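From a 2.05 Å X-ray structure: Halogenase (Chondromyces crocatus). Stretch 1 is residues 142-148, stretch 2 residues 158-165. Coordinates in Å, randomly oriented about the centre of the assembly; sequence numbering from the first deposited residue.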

# COMPACT_ATOMS: atom_id res chain seq x y z
N GLU A 142 26.05 -1.63 -18.12
CA GLU A 142 24.61 -1.41 -18.24
C GLU A 142 23.83 -2.19 -17.18
O GLU A 142 22.66 -2.52 -17.38
CB GLU A 142 24.10 -1.80 -19.63
CG GLU A 142 24.79 -1.10 -20.80
CD GLU A 142 24.40 -1.72 -22.13
OE1 GLU A 142 23.31 -2.33 -22.21
OE2 GLU A 142 25.19 -1.62 -23.10
N ARG A 143 24.50 -2.50 -16.07
CA ARG A 143 23.91 -3.26 -14.97
C ARG A 143 24.09 -2.49 -13.67
O ARG A 143 25.10 -1.80 -13.49
CB ARG A 143 24.57 -4.64 -14.87
CG ARG A 143 23.83 -5.62 -13.98
CD ARG A 143 24.63 -6.89 -13.66
NE ARG A 143 23.94 -7.71 -12.65
CZ ARG A 143 22.92 -8.53 -12.92
NH1 ARG A 143 22.47 -8.67 -14.16
NH2 ARG A 143 22.36 -9.23 -11.94
N ALA A 144 23.10 -2.57 -12.77
CA ALA A 144 23.28 -2.03 -11.42
C ALA A 144 24.31 -2.90 -10.72
O ALA A 144 24.19 -4.13 -10.76
CB ALA A 144 21.97 -2.02 -10.65
N VAL A 145 25.33 -2.29 -10.13
CA VAL A 145 26.44 -3.08 -9.56
C VAL A 145 26.77 -2.74 -8.12
O VAL A 145 27.51 -3.46 -7.46
CB VAL A 145 27.75 -3.03 -10.43
CG1 VAL A 145 27.65 -3.96 -11.63
CG2 VAL A 145 28.09 -1.62 -10.85
N GLY A 146 26.22 -1.63 -7.64
CA GLY A 146 26.42 -1.24 -6.26
C GLY A 146 25.67 0.01 -5.88
O GLY A 146 24.81 0.47 -6.63
N VAL A 147 25.99 0.55 -4.72
CA VAL A 147 25.40 1.79 -4.25
C VAL A 147 26.46 2.71 -3.63
O VAL A 147 27.50 2.23 -3.17
CB VAL A 147 24.26 1.53 -3.20
CG1 VAL A 147 23.10 0.75 -3.82
CG2 VAL A 147 24.81 0.83 -1.95
N ARG A 148 26.19 4.01 -3.65
CA ARG A 148 26.91 4.96 -2.80
C ARG A 148 26.00 5.34 -1.64
O ARG A 148 24.83 5.65 -1.86
CB ARG A 148 27.33 6.22 -3.56
CG ARG A 148 27.48 7.47 -2.66
CD ARG A 148 28.19 8.65 -3.29
NE ARG A 148 27.87 8.84 -4.71
CZ ARG A 148 28.67 8.46 -5.70
NH1 ARG A 148 29.83 7.88 -5.42
NH2 ARG A 148 28.31 8.66 -6.96
N MET A 158 30.93 2.95 -0.31
CA MET A 158 30.34 2.15 -1.38
C MET A 158 30.25 0.66 -1.05
O MET A 158 31.00 0.15 -0.21
CB MET A 158 31.12 2.34 -2.68
CG MET A 158 30.94 3.72 -3.30
SD MET A 158 31.96 3.99 -4.74
CE MET A 158 33.61 4.10 -4.02
N ALA A 159 29.31 -0.01 -1.70
CA ALA A 159 29.15 -1.46 -1.58
C ALA A 159 28.65 -2.03 -2.91
O ALA A 159 27.99 -1.34 -3.67
CB ALA A 159 28.19 -1.80 -0.44
N HIS A 160 28.96 -3.30 -3.17
CA HIS A 160 28.65 -3.92 -4.46
C HIS A 160 27.89 -5.22 -4.28
O HIS A 160 28.04 -5.88 -3.25
CB HIS A 160 29.93 -4.17 -5.27
CG HIS A 160 30.85 -2.99 -5.35
ND1 HIS A 160 32.22 -3.11 -5.24
CD2 HIS A 160 30.60 -1.67 -5.51
CE1 HIS A 160 32.77 -1.91 -5.34
NE2 HIS A 160 31.81 -1.02 -5.50
N ALA A 161 27.09 -5.59 -5.28
CA ALA A 161 26.30 -6.82 -5.23
C ALA A 161 25.81 -7.18 -6.62
O ALA A 161 25.83 -6.35 -7.52
CB ALA A 161 25.10 -6.65 -4.29
N ARG A 162 25.38 -8.43 -6.79
CA ARG A 162 24.79 -8.86 -8.05
C ARG A 162 23.40 -8.22 -8.29
O ARG A 162 23.00 -7.98 -9.44
CB ARG A 162 24.71 -10.39 -8.11
CG ARG A 162 24.33 -10.93 -9.49
CD ARG A 162 24.17 -12.44 -9.50
NE ARG A 162 23.36 -12.90 -10.63
CZ ARG A 162 23.10 -14.17 -10.92
NH1 ARG A 162 23.60 -15.16 -10.19
NH2 ARG A 162 22.33 -14.47 -11.97
N PHE A 163 22.67 -7.94 -7.21
CA PHE A 163 21.32 -7.37 -7.28
C PHE A 163 21.16 -6.21 -6.32
O PHE A 163 21.58 -6.30 -5.18
CB PHE A 163 20.27 -8.42 -6.93
CG PHE A 163 20.28 -9.61 -7.82
CD1 PHE A 163 19.74 -9.55 -9.09
CD2 PHE A 163 20.80 -10.81 -7.36
CE1 PHE A 163 19.74 -10.67 -9.91
CE2 PHE A 163 20.80 -11.94 -8.17
CZ PHE A 163 20.27 -11.87 -9.45
N ILE A 164 20.56 -5.13 -6.81
CA ILE A 164 20.24 -3.95 -5.99
C ILE A 164 18.73 -3.76 -6.06
O ILE A 164 18.16 -3.76 -7.15
CB ILE A 164 20.92 -2.66 -6.53
CG1 ILE A 164 22.40 -2.89 -6.89
CG2 ILE A 164 20.76 -1.49 -5.52
CD1 ILE A 164 23.31 -3.20 -5.71
N VAL A 165 18.07 -3.64 -4.90
CA VAL A 165 16.62 -3.42 -4.87
C VAL A 165 16.22 -2.16 -4.10
O VAL A 165 16.62 -1.99 -2.95
CB VAL A 165 15.86 -4.64 -4.30
CG1 VAL A 165 14.35 -4.33 -4.21
CG2 VAL A 165 16.10 -5.89 -5.18
O HOH W 1 25.29 -6.42 -10.51

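Residues 143-148 and the strand that runs through 158-160 lie antiparallel, their directions 153° apart and their axes 4.5 Å apart at closest approach. The register follows from the alternating CA-CA distances: 3.9 Å for Gly146 and His160, 5.6 Å for Val147 and Ala159, 4.7 Å for Arg148 and Met158. The wide pair is the hydrogen-bonded one. Val147 N donates to Ala159 O (2.9 Å, 155° at the hydrogen) and Ala159 N returns the bond to Val147 O (3.2 Å, 159°), so both amides and both carbonyls of this pair are satisfied across the ladder. One further rung, Ala161 N to Val145 O (3.1 Å, 159°), satisfies the Ala161 amide. The carbonyls also receive CA-H contacts, from His160 CA to Val145 O (3.2 Å) and from Met158 CA to Val147 O (3.4 Å).

Gly146 permits the tightest pairing: its CA lies 3.0 Å from Ala159 O, and an ideal CB on Gly146 would sit 2.3 Å from Ala159 O and 2.8 Å from His160 CD2, both clashes.

At Arg162 the chain turns a corner, and regular pairing gives way to side-chain and water-mediated bonding. The extended Arg143 side chain (chi1 to chi3 all t) brings its guanidinium edge to the Arg162 carbonyl: NH2 donates to Arg162 O at 2.9 Å and 148°, whereas the NE to Arg162 O bond is weak (3.4 Å, 131°). Arg143 NE has a shorter partner in water 1, whose oxygen accepts from it at 2.8 Å. That water lies 2.6 Å from Ala144 O and 3.0 Å from Arg162 O, linking the two backbones beside the corner.

Beyond it, Ile164 points back toward stretch 1. Its CG1 lies 3.9 Å from Ala144 CB and its CG2 3.7 Å from Val147 CG1, while CD1 approaches Gly146 CA at 3.7 Å, forming a buried apolar contact.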